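Local coordinates for protein L-lysine 6-oxidase (Marinomonas mediterranea, PDB 3WEU) that oxidises the epsilon-amino group of L-lysine with a cysteine tryptophylquinone cofactor, releasing ammonium and the hydrogen peroxide that makes it antibacterial, at residues 97-102 and 447-452; 103-108 and 453-458; 324-329 and 337-342; 343-348 and 372-377. All blocks are in the same frame, centred on the assembly; numbering follows the deposited sequence.

How the interactions relate
Interactions 1 and 2 are buried near the chain's centre and join the same two long loops, one in the N-terminal family region and one in the C-terminal; the bond between E101 O and W455 NE1 ties them together. Interactions 3 and 4 are nested between those loops and share helix 336-344. Interaction 3, where 324-329 covers the helix side, lies far from the centre although its touching residues are mostly buried; interaction 4, where 372-377 meets the chain leaving the helix, is partly buried. F321 reaches both, through Y342 and M377. The chemistry differs accordingly: ring-on-proline packing beside the cofactor in 1, water-bridged amide stacking in 2, aromatic rings in 3 and backbone bonding in 4.

Interaction 1: 97-102 and 447-452; sequences YEFREL and MCPGIE. With SO4 (sulfate ion), chain C.
E101, which packs against C448, has a carboxylate oxygen held by two hydroxyls: OE1 is hydrogen-bonded to both Y392 and S387. The chain bends at chi2 (81°) to bring the acid there, and its aliphatic part is left to meet the cysteine, with CG 3.6 Å from C448 SG. The small, polarisable sulfur suits this buried place, where it packs against a methylene. The main apolar contact is made by F99. Its CG is anti to the backbone N (chi1 -172°), and the ring crosses the proline obliquely, with P449 CB over one face, offset toward the rim, 3.6 Å from the ring centroid in a CH-pi contact. Over the opposite face, toward the rim, E101 N lies 3.3 Å above the ring plane. Proline suits its place twice over: its ring CH groups are good CH-pi donors, and it most readily takes the cis peptide bond found before P449. C448 C of that peptide lies 3.5 Å from F99 CE2, oblique to the ring. F99 N donates to O4 of a sulfate ion, 2.8 Å away and almost straight at 177°; R122 also binds this ion, probably acquired in crystallisation. The contact borders the active-site cofactor, since C448 N is hydrogen-bonded to O7 of the tryptophylquinone at position 581. Both partners are irregular: 97-102 follows strand 80-91, and the loop holding 447-452 leads from helix 433-439 to strand 468-469.

Interaction 2: 103-108 and 453-458; sequences NGNLLY and MTWSLQ
The amide of N105 lies nearly flat over the indole of W455, the two planes only 17° apart, although no direct hydrogen bond joins the segments. An Asx turn sets the amide's rotation: N105 OD1 accepts from L107 N at 3.0 Å, at the start of the short 3-10 turn 106-108. N105 CB stands 3.5 Å from the centroid of the six-membered ring; CG, anti to the backbone N (chi1 -174°), carries the amide on toward the pyrrole part, where ND2 lies over W455 CG. Asparagine suits this place because it offers a flat group for stacking and both a donor and an acceptor at its rim. G104, at a positive phi of 102°, has no side chain to hold the loop off, and its carbonyl carbon comes close to W455 CH2. Beyond the ring, L107 CD1 rests on Q458 CB at 3.7 Å, their side chains crossing at about a right angle. Two waters bridge N105, just ahead of its 3-10 turn, to residues of the 3-10 turn 455-458. One donates to both N105 OD1 and W455 O; the other accepts from N105 ND2 at 2.8 Å and donates to Q458 OE1 at 2.7 Å.

Interaction 3: 324-329 and 337-342; sequences FQFDYR and ANRMKY
The F326 ring is held between N338 and Y328. On one side N338 CB stands over the centre of the ring, 3.6 Å from the centroid and 8° off the normal; over the opposite face, toward the rim, comes Y328 CE1. A chi1 of 59° puts F326 CG in the crowded position between its backbone N and carbonyl carbon. The far end of the ring meets the helix backbone, F326 CZ lying 3.4 Å from N338 O, while Y342 CB sits at the ring's edge. The slim asparagine suits the helix surface here: its CB makes the CH-pi contact, and its ND2 is hydrogen-bonded to N335. Y342 meets Y328 differently, in a T-shaped pair with its edge toward the Y328 face, the planes at 69° and the centroids 5.3 Å apart. Polar bonds fix the phenol of Y328, whose OH donates to a lone pair of Q325 OE1 at 2.6 Å and accepts from F324 N. Y342 OH is hydrogen-bonded to F321 O, and the Y342 ring also makes edge-to-face pairs with F321 and W416. With F295 and I303 of helix 295-308 against Y328, this is an aromatic cluster by which a loop folds back on the helix that follows it.

Interaction 4: 343-348 and 372-377; sequences YNYFRQ and DILPLM
F346 and M377 form a single beta bridge with the bonding pattern of a parallel pair: M377 N donates to Y345 O at 2.8 Å, and R347 N donates to M377 O at 2.9 Å. M377 O takes a second bond from a water that also donates to R347 O, so this carbonyl is doubly held. Over the F346 ring, M377 CB stands at the centre, 3.5 Å from the centroid and 2° off the normal. The methionine chain then bends at chi2 and chi3, and its sulfur makes an oblique Met-aromatic contact with the same ring; so flexible a side chain can fold back in this way. L374 plays the matching part at Y345. A chi1 of -176° sets its CG anti to the backbone N, and its methyl CD2 lies over the Y345 ring, 3.5 Å from the centroid, while L376 CD2 comes to the edge of that ring, 4.0 Å from Y345 CD1. R347 runs extended as far as NE and lays one face of its guanidinium over the L376 peptide, with L376 C 3.1 Å from the plane. Its nitrogens are hydrogen-bonded to V363 O, L403 O and L364 O, work that suits arginine with its several N-H groups spread in one plane. F346 also packs on L413 of helix 407-418. The backbone motif is an isolated parallel beta bridge, flanked by CH-pi contacts, that joins the chain leaving helix 336-344 to a returning loop.

Interaction 1: 97-102 and 447-452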
# COMPACT_ATOMS: atom_id res chain seq x y z
N TYR A 97 4.75 7.28 24.67
CA TYR A 97 5.56 7.83 23.59
C TYR A 97 6.00 6.79 22.59
O TYR A 97 6.19 5.63 22.91
CB TYR A 97 6.83 8.44 24.18
CG TYR A 97 6.60 9.59 25.10
CD1 TYR A 97 6.40 10.88 24.57
CD2 TYR A 97 6.65 9.45 26.46
CE1 TYR A 97 6.21 11.98 25.39
CE2 TYR A 97 6.45 10.57 27.28
CZ TYR A 97 6.22 11.82 26.70
OH TYR A 97 6.07 12.91 27.39
N GLU A 98 6.22 7.23 21.37
CA GLU A 98 6.85 6.42 20.35
C GLU A 98 8.28 6.03 20.85
O GLU A 98 8.95 6.85 21.49
CB GLU A 98 6.95 7.24 19.05
CG GLU A 98 5.63 7.36 18.29
CD GLU A 98 5.80 7.91 16.86
OE1 GLU A 98 6.92 8.30 16.44
OE2 GLU A 98 4.77 7.90 16.13
N PHE A 99 8.73 4.80 20.54
CA PHE A 99 10.05 4.41 20.94
C PHE A 99 11.11 4.99 19.98
O PHE A 99 11.08 4.81 18.78
CB PHE A 99 10.20 2.87 21.04
CG PHE A 99 11.54 2.48 21.65
CD1 PHE A 99 11.77 2.64 23.01
CD2 PHE A 99 12.57 2.04 20.84
CE1 PHE A 99 12.98 2.34 23.57
CE2 PHE A 99 13.80 1.76 21.41
CZ PHE A 99 13.98 1.88 22.75
N ARG A 100 12.00 5.78 20.57
CA ARG A 100 13.15 6.35 19.90
C ARG A 100 14.46 6.07 20.61
O ARG A 100 15.16 7.02 21.08
CB ARG A 100 12.93 7.85 19.80
CG ARG A 100 11.90 8.14 18.72
CD ARG A 100 11.82 9.64 18.55
NE ARG A 100 10.95 10.06 17.45
CZ ARG A 100 10.84 11.32 17.04
NH1 ARG A 100 11.49 12.30 17.66
NH2 ARG A 100 10.06 11.59 16.00
N GLU A 101 14.80 4.77 20.70
CA GLU A 101 15.99 4.38 21.33
C GLU A 101 16.15 5.00 22.72
O GLU A 101 15.25 4.84 23.57
CB GLU A 101 17.16 4.62 20.38
CG GLU A 101 16.98 3.93 19.05
CD GLU A 101 16.07 4.68 18.07
OE1 GLU A 101 16.30 5.88 17.79
OE2 GLU A 101 15.12 4.04 17.62
N LEU A 102 17.25 5.70 22.96
CA LEU A 102 17.55 6.14 24.30
C LEU A 102 16.92 7.48 24.68
O LEU A 102 17.04 7.92 25.84
CB LEU A 102 19.03 6.23 24.50
CG LEU A 102 19.87 5.05 24.91
CD1 LEU A 102 19.34 3.96 25.81
CD2 LEU A 102 21.14 4.71 24.20
N MET A 447 18.91 -2.92 25.29
CA MET A 447 17.53 -2.50 25.43
C MET A 447 17.23 -1.40 24.40
O MET A 447 17.45 -0.22 24.69
CB MET A 447 17.34 -2.02 26.88
CG MET A 447 17.01 -3.13 27.89
SD MET A 447 16.86 -2.45 29.50
CE MET A 447 16.16 -3.84 30.43
N CYS A 448 16.78 -1.81 23.22
CA CYS A 448 16.48 -0.96 22.11
C CYS A 448 15.25 -1.37 21.32
O CYS A 448 15.27 -1.39 20.10
CB CYS A 448 17.73 -0.82 21.20
SG CYS A 448 17.67 0.57 19.98
N PRO A 449 14.15 -1.64 22.01
CA PRO A 449 13.94 -1.44 23.41
C PRO A 449 14.26 -2.60 24.30
O PRO A 449 14.35 -2.46 25.50
CB PRO A 449 12.42 -1.21 23.47
CG PRO A 449 11.83 -1.96 22.37
CD PRO A 449 12.88 -1.93 21.29
N GLY A 450 14.28 -3.79 23.72
CA GLY A 450 14.35 -4.98 24.51
C GLY A 450 13.27 -5.94 24.16
O GLY A 450 12.67 -5.81 23.10
N ILE A 451 13.01 -6.89 25.05
CA ILE A 451 11.93 -7.90 24.78
C ILE A 451 10.87 -7.75 25.85
O ILE A 451 9.82 -7.19 25.58
CB ILE A 451 12.49 -9.32 24.74
CG1 ILE A 451 13.41 -9.50 23.53
CG2 ILE A 451 11.36 -10.33 24.70
CD1 ILE A 451 12.76 -9.36 22.21
N GLU A 452 11.18 -8.09 27.10
CA GLU A 452 10.15 -7.95 28.12
C GLU A 452 9.93 -6.47 28.61
O GLU A 452 8.77 -6.07 28.88
CB GLU A 452 10.40 -8.86 29.29
CG GLU A 452 10.39 -10.38 28.89
CD GLU A 452 11.75 -10.90 28.39
OE1 GLU A 452 12.76 -10.11 28.34
OE2 GLU A 452 11.80 -12.11 28.04
S SO4 C . 6.29 3.33 17.96
O1 SO4 C . 6.70 4.61 17.27
O2 SO4 C . 4.81 3.53 18.26
O3 SO4 C . 6.41 2.16 17.01
O4 SO4 C . 7.14 2.97 19.18

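Interaction 2: 103-108 and 453-458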
# COMPACT_ATOMS: atom_id res chain seq x y z
N ASN A 103 16.18 8.07 23.73
CA ASN A 103 15.50 9.35 24.06
C ASN A 103 14.45 9.06 25.08
O ASN A 103 13.63 8.10 24.93
CB ASN A 103 14.89 9.97 22.83
CG ASN A 103 15.97 10.47 21.85
OD1 ASN A 103 16.69 11.47 22.10
ND2 ASN A 103 16.17 9.72 20.81
N GLY A 104 14.43 9.90 26.10
CA GLY A 104 13.50 9.70 27.18
C GLY A 104 14.11 9.09 28.39
O GLY A 104 13.50 9.12 29.44
N ASN A 105 15.32 8.56 28.26
CA ASN A 105 16.03 7.90 29.37
C ASN A 105 16.79 8.90 30.23
O ASN A 105 17.83 9.50 29.81
CB ASN A 105 16.98 6.83 28.79
CG ASN A 105 17.67 5.98 29.85
OD1 ASN A 105 17.77 6.32 31.01
ND2 ASN A 105 18.24 4.86 29.37
N LEU A 106 16.32 9.07 31.46
CA LEU A 106 16.79 10.14 32.36
C LEU A 106 18.11 9.83 33.01
O LEU A 106 18.71 10.68 33.67
CB LEU A 106 15.71 10.49 33.39
CG LEU A 106 14.46 11.10 32.80
CD1 LEU A 106 13.29 11.21 33.72
CD2 LEU A 106 14.81 12.47 32.29
N LEU A 107 18.61 8.60 32.81
CA LEU A 107 19.94 8.31 33.21
C LEU A 107 20.96 9.13 32.46
O LEU A 107 22.09 9.24 32.94
CB LEU A 107 20.28 6.82 33.09
CG LEU A 107 19.40 5.97 34.03
CD1 LEU A 107 19.52 4.50 33.63
CD2 LEU A 107 19.81 6.16 35.45
N TYR A 108 20.60 9.67 31.31
CA TYR A 108 21.51 10.52 30.53
C TYR A 108 21.30 12.04 30.83
O TYR A 108 21.85 12.92 30.15
CB TYR A 108 21.32 10.28 29.02
CG TYR A 108 21.75 8.88 28.61
CD1 TYR A 108 20.90 7.79 28.82
CD2 TYR A 108 22.99 8.65 28.09
CE1 TYR A 108 21.28 6.53 28.45
CE2 TYR A 108 23.41 7.38 27.79
CZ TYR A 108 22.54 6.33 27.96
OH TYR A 108 22.96 5.05 27.69
N MET A 453 11.05 -5.80 28.82
CA MET A 453 11.13 -4.54 29.51
C MET A 453 12.26 -3.74 28.92
O MET A 453 13.12 -4.30 28.23
CB MET A 453 11.32 -4.77 30.98
CG MET A 453 10.04 -5.23 31.70
SD MET A 453 10.43 -5.85 33.35
CE MET A 453 10.68 -7.57 33.01
N THR A 454 12.27 -2.43 29.18
CA THR A 454 13.34 -1.61 28.62
C THR A 454 14.04 -0.83 29.74
O THR A 454 13.93 -1.18 30.92
CB THR A 454 12.87 -0.77 27.46
OG1 THR A 454 13.96 -0.18 26.74
CG2 THR A 454 11.89 0.32 27.94
N TRP A 455 14.70 0.26 29.37
CA TRP A 455 15.74 0.86 30.20
C TRP A 455 15.23 1.63 31.38
O TRP A 455 16.04 2.06 32.22
CB TRP A 455 16.74 1.68 29.35
CG TRP A 455 16.13 2.42 28.23
CD1 TRP A 455 16.42 2.27 26.92
CD2 TRP A 455 15.21 3.51 28.32
NE1 TRP A 455 15.69 3.16 26.17
CE2 TRP A 455 14.99 3.98 27.01
CE3 TRP A 455 14.61 4.20 29.39
CZ2 TRP A 455 14.07 5.02 26.70
CZ3 TRP A 455 13.73 5.30 29.09
CH2 TRP A 455 13.45 5.65 27.73
N SER A 456 13.91 1.71 31.54
CA SER A 456 13.42 2.21 32.83
C SER A 456 13.83 1.32 33.96
O SER A 456 13.95 1.75 35.09
CB SER A 456 11.89 2.40 32.77
OG SER A 456 11.19 1.21 32.47
N LEU A 457 14.03 0.02 33.70
CA LEU A 457 14.44 -0.85 34.77
C LEU A 457 15.83 -0.63 35.29
O LEU A 457 16.22 -1.18 36.35
CB LEU A 457 14.32 -2.30 34.33
CG LEU A 457 12.96 -3.00 34.37
CD1 LEU A 457 12.64 -3.31 35.79
CD2 LEU A 457 11.85 -2.23 33.72
N GLN A 458 16.62 0.13 34.55
CA GLN A 458 17.92 0.52 35.00
C GLN A 458 17.88 1.75 35.93
O GLN A 458 18.89 2.09 36.57
CB GLN A 458 18.82 0.88 33.80
CG GLN A 458 19.25 -0.35 33.00
CD GLN A 458 20.00 0.06 31.75
OE1 GLN A 458 20.87 0.93 31.80
NE2 GLN A 458 19.60 -0.53 30.61
O HOH W 1 16.04 4.91 32.66
O HOH W 2 20.25 3.14 30.36

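Interaction 3: 324-329 and 337-342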
# COMPACT_ATOMS: atom_id res chain seq x y z
N PHE A 324 38.54 -22.48 27.49
CA PHE A 324 39.51 -22.95 28.49
C PHE A 324 40.87 -23.24 27.80
O PHE A 324 41.50 -24.31 27.91
CB PHE A 324 38.95 -24.15 29.32
CG PHE A 324 37.81 -23.79 30.25
CD1 PHE A 324 36.45 -23.69 29.75
CD2 PHE A 324 38.06 -23.55 31.62
CE1 PHE A 324 35.38 -23.33 30.59
CE2 PHE A 324 36.98 -23.19 32.46
CZ PHE A 324 35.66 -23.07 31.94
N GLN A 325 41.28 -22.27 27.01
CA GLN A 325 42.56 -22.41 26.31
C GLN A 325 43.62 -22.23 27.40
O GLN A 325 44.71 -22.69 27.22
CB GLN A 325 42.68 -21.47 25.09
CG GLN A 325 42.80 -20.01 25.37
CD GLN A 325 41.52 -19.29 25.87
OE1 GLN A 325 40.76 -19.79 26.76
NE2 GLN A 325 41.27 -18.16 25.30
N PHE A 326 43.26 -21.57 28.50
CA PHE A 326 44.10 -21.54 29.68
C PHE A 326 43.12 -21.76 30.80
O PHE A 326 41.92 -21.80 30.60
CB PHE A 326 44.90 -20.22 29.87
CG PHE A 326 44.04 -18.97 29.97
CD1 PHE A 326 43.65 -18.46 31.21
CD2 PHE A 326 43.59 -18.27 28.81
CE1 PHE A 326 42.84 -17.28 31.30
CE2 PHE A 326 42.80 -17.13 28.92
CZ PHE A 326 42.49 -16.60 30.16
N ASP A 327 43.64 -21.92 31.98
CA ASP A 327 42.87 -22.23 33.12
C ASP A 327 42.20 -21.03 33.77
O ASP A 327 42.87 -20.23 34.44
CB ASP A 327 43.78 -22.96 34.14
CG ASP A 327 42.97 -23.62 35.26
OD1 ASP A 327 41.71 -23.41 35.37
OD2 ASP A 327 43.60 -24.36 36.04
N TYR A 328 40.88 -20.89 33.59
CA TYR A 328 40.14 -19.74 34.10
C TYR A 328 40.14 -19.73 35.65
O TYR A 328 39.95 -18.67 36.25
CB TYR A 328 38.70 -19.61 33.51
CG TYR A 328 38.63 -19.52 31.97
CD1 TYR A 328 39.67 -18.94 31.20
CD2 TYR A 328 37.61 -20.12 31.26
CE1 TYR A 328 39.61 -18.93 29.79
CE2 TYR A 328 37.55 -20.07 29.86
CZ TYR A 328 38.50 -19.50 29.15
OH TYR A 328 38.38 -19.53 27.81
N ARG A 329 40.42 -20.86 36.32
CA ARG A 329 40.36 -20.93 37.76
C ARG A 329 41.70 -20.65 38.38
O ARG A 329 41.80 -20.50 39.57
CB ARG A 329 39.85 -22.33 38.21
CG ARG A 329 38.38 -22.55 37.86
CD ARG A 329 37.85 -23.97 38.26
NE ARG A 329 36.40 -24.11 37.95
CZ ARG A 329 35.89 -24.45 36.75
NH1 ARG A 329 36.67 -24.72 35.71
NH2 ARG A 329 34.56 -24.47 36.56
N ALA A 337 48.65 -12.49 33.13
CA ALA A 337 48.67 -11.86 31.81
C ALA A 337 47.56 -12.48 30.94
O ALA A 337 46.90 -11.72 30.23
CB ALA A 337 50.03 -11.99 31.12
N ASN A 338 47.32 -13.79 31.06
CA ASN A 338 46.20 -14.43 30.39
C ASN A 338 44.83 -13.92 30.82
O ASN A 338 43.97 -13.60 29.96
CB ASN A 338 46.21 -15.93 30.64
CG ASN A 338 47.31 -16.64 29.90
OD1 ASN A 338 47.75 -16.20 28.86
ND2 ASN A 338 47.69 -17.79 30.40
N ARG A 339 44.61 -13.81 32.13
CA ARG A 339 43.30 -13.33 32.61
C ARG A 339 43.06 -11.87 32.20
O ARG A 339 41.94 -11.49 31.83
CB ARG A 339 43.15 -13.48 34.12
CG ARG A 339 43.13 -14.93 34.58
CD ARG A 339 42.88 -15.00 36.07
NE ARG A 339 44.15 -14.99 36.75
CZ ARG A 339 44.65 -13.96 37.40
NH1 ARG A 339 43.96 -12.86 37.52
NH2 ARG A 339 45.84 -14.05 37.93
N MET A 340 44.13 -11.07 32.26
CA MET A 340 44.03 -9.66 31.92
C MET A 340 43.74 -9.47 30.39
O MET A 340 43.01 -8.56 30.00
CB MET A 340 45.31 -8.95 32.25
CG MET A 340 45.57 -8.73 33.70
SD MET A 340 44.44 -7.57 34.45
CE MET A 340 44.48 -6.27 33.34
N LYS A 341 44.36 -10.31 29.58
CA LYS A 341 44.13 -10.26 28.14
C LYS A 341 42.64 -10.56 27.89
O LYS A 341 42.03 -9.86 27.11
CB LYS A 341 44.96 -11.22 27.40
CG LYS A 341 45.01 -10.91 25.90
CD LYS A 341 45.86 -11.96 25.21
CE LYS A 341 46.81 -11.44 24.12
NZ LYS A 341 46.27 -10.23 23.49
N TYR A 342 42.08 -11.58 28.54
CA TYR A 342 40.67 -11.98 28.41
C TYR A 342 39.77 -10.80 28.79
O TYR A 342 38.90 -10.38 28.06
CB TYR A 342 40.43 -13.22 29.32
CG TYR A 342 39.07 -13.83 29.35
CD1 TYR A 342 37.96 -13.15 29.83
CD2 TYR A 342 38.88 -15.15 28.91
CE1 TYR A 342 36.68 -13.74 29.86
CE2 TYR A 342 37.61 -15.72 28.91
CZ TYR A 342 36.52 -15.03 29.41
OH TYR A 342 35.27 -15.61 29.39

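Interaction 4: 343-348 and 372-377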
# COMPACT_ATOMS: atom_id res chain seq x y z
N TYR A 343 40.05 -10.20 29.95
CA TYR A 343 39.31 -9.07 30.43
C TYR A 343 39.40 -7.83 29.54
O TYR A 343 38.42 -7.13 29.32
CB TYR A 343 39.83 -8.68 31.83
CG TYR A 343 39.26 -7.38 32.34
CD1 TYR A 343 38.00 -7.31 32.85
CD2 TYR A 343 40.00 -6.21 32.31
CE1 TYR A 343 37.47 -6.10 33.35
CE2 TYR A 343 39.50 -5.01 32.79
CZ TYR A 343 38.21 -4.96 33.31
OH TYR A 343 37.66 -3.76 33.75
N ASN A 344 40.59 -7.59 29.02
CA ASN A 344 40.82 -6.38 28.22
C ASN A 344 40.16 -6.46 26.86
O ASN A 344 40.08 -5.47 26.17
CB ASN A 344 42.29 -6.08 28.09
CG ASN A 344 42.87 -5.46 29.35
OD1 ASN A 344 42.20 -4.67 30.02
ND2 ASN A 344 44.17 -5.62 29.50
N TYR A 345 39.62 -7.65 26.49
CA TYR A 345 38.79 -7.74 25.30
C TYR A 345 37.34 -7.39 25.52
O TYR A 345 36.56 -7.32 24.52
CB TYR A 345 38.91 -9.14 24.72
CG TYR A 345 40.16 -9.43 23.90
CD1 TYR A 345 40.61 -8.53 22.90
CD2 TYR A 345 40.87 -10.61 24.06
CE1 TYR A 345 41.74 -8.85 22.08
CE2 TYR A 345 41.99 -10.92 23.26
CZ TYR A 345 42.37 -10.06 22.27
OH TYR A 345 43.39 -10.37 21.50
N PHE A 346 36.94 -7.16 26.78
CA PHE A 346 35.58 -6.68 27.08
C PHE A 346 35.52 -5.19 26.94
O PHE A 346 36.43 -4.48 27.33
CB PHE A 346 35.10 -7.17 28.44
CG PHE A 346 34.72 -8.64 28.42
CD1 PHE A 346 35.66 -9.63 28.26
CD2 PHE A 346 33.41 -8.98 28.56
CE1 PHE A 346 35.30 -10.97 28.20
CE2 PHE A 346 32.99 -10.30 28.50
CZ PHE A 346 33.93 -11.30 28.30
N ARG A 347 34.44 -4.71 26.29
CA ARG A 347 34.20 -3.26 26.22
C ARG A 347 33.90 -2.69 27.60
O ARG A 347 33.05 -3.21 28.37
CB ARG A 347 33.07 -2.89 25.27
CG ARG A 347 33.26 -3.39 23.84
CD ARG A 347 32.24 -2.71 22.89
NE ARG A 347 32.46 -3.34 21.60
CZ ARG A 347 32.02 -4.57 21.26
NH1 ARG A 347 31.24 -5.28 22.01
NH2 ARG A 347 32.35 -5.07 20.10
N GLN A 348 34.64 -1.62 27.92
CA GLN A 348 34.29 -0.80 29.07
C GLN A 348 32.95 -0.13 28.77
O GLN A 348 32.54 -0.03 27.59
CB GLN A 348 35.42 0.20 29.31
CG GLN A 348 36.73 -0.46 29.73
CD GLN A 348 36.69 -1.00 31.16
OE1 GLN A 348 36.23 -0.34 32.06
NE2 GLN A 348 37.06 -2.24 31.34
N ASP A 372 45.87 -8.83 14.80
CA ASP A 372 45.43 -8.34 16.09
C ASP A 372 43.92 -8.00 16.08
O ASP A 372 43.49 -7.21 16.88
CB ASP A 372 46.18 -7.04 16.48
CG ASP A 372 47.66 -7.24 16.73
OD1 ASP A 372 48.09 -8.34 17.10
OD2 ASP A 372 48.40 -6.26 16.53
N ILE A 373 43.16 -8.53 15.12
CA ILE A 373 41.75 -8.23 14.97
C ILE A 373 40.81 -9.23 15.65
O ILE A 373 40.73 -10.40 15.27
CB ILE A 373 41.39 -8.17 13.51
CG1 ILE A 373 42.26 -7.15 12.82
CG2 ILE A 373 39.96 -7.77 13.33
CD1 ILE A 373 42.21 -7.18 11.31
N LEU A 374 40.08 -8.73 16.61
CA LEU A 374 39.03 -9.53 17.32
C LEU A 374 37.90 -8.61 17.70
O LEU A 374 38.17 -7.53 18.21
CB LEU A 374 39.59 -10.18 18.64
CG LEU A 374 38.65 -11.09 19.41
CD1 LEU A 374 38.40 -12.37 18.59
CD2 LEU A 374 39.32 -11.43 20.74
N PRO A 375 36.64 -9.04 17.48
CA PRO A 375 35.49 -8.23 17.99
C PRO A 375 35.47 -8.23 19.49
O PRO A 375 35.59 -9.31 20.12
CB PRO A 375 34.23 -8.96 17.43
CG PRO A 375 34.77 -9.70 16.18
CD PRO A 375 36.21 -10.13 16.58
N LEU A 376 35.30 -7.04 20.06
CA LEU A 376 35.25 -6.91 21.48
C LEU A 376 33.97 -7.45 22.09
O LEU A 376 33.01 -7.72 21.37
CB LEU A 376 35.52 -5.47 21.86
CG LEU A 376 36.84 -4.87 21.39
CD1 LEU A 376 36.90 -3.39 21.76
CD2 LEU A 376 38.04 -5.56 22.03
N MET A 377 34.02 -7.71 23.42
CA MET A 377 33.07 -8.57 24.07
C MET A 377 32.13 -7.82 25.01
O MET A 377 32.53 -6.84 25.65
CB MET A 377 33.82 -9.63 24.90
CG MET A 377 34.46 -10.67 23.98
SD MET A 377 33.22 -11.80 23.31
CE MET A 377 32.76 -12.66 24.78
O HOH W 3 43.65 -8.79 19.53
O HOH W 4 31.77 -5.59 28.30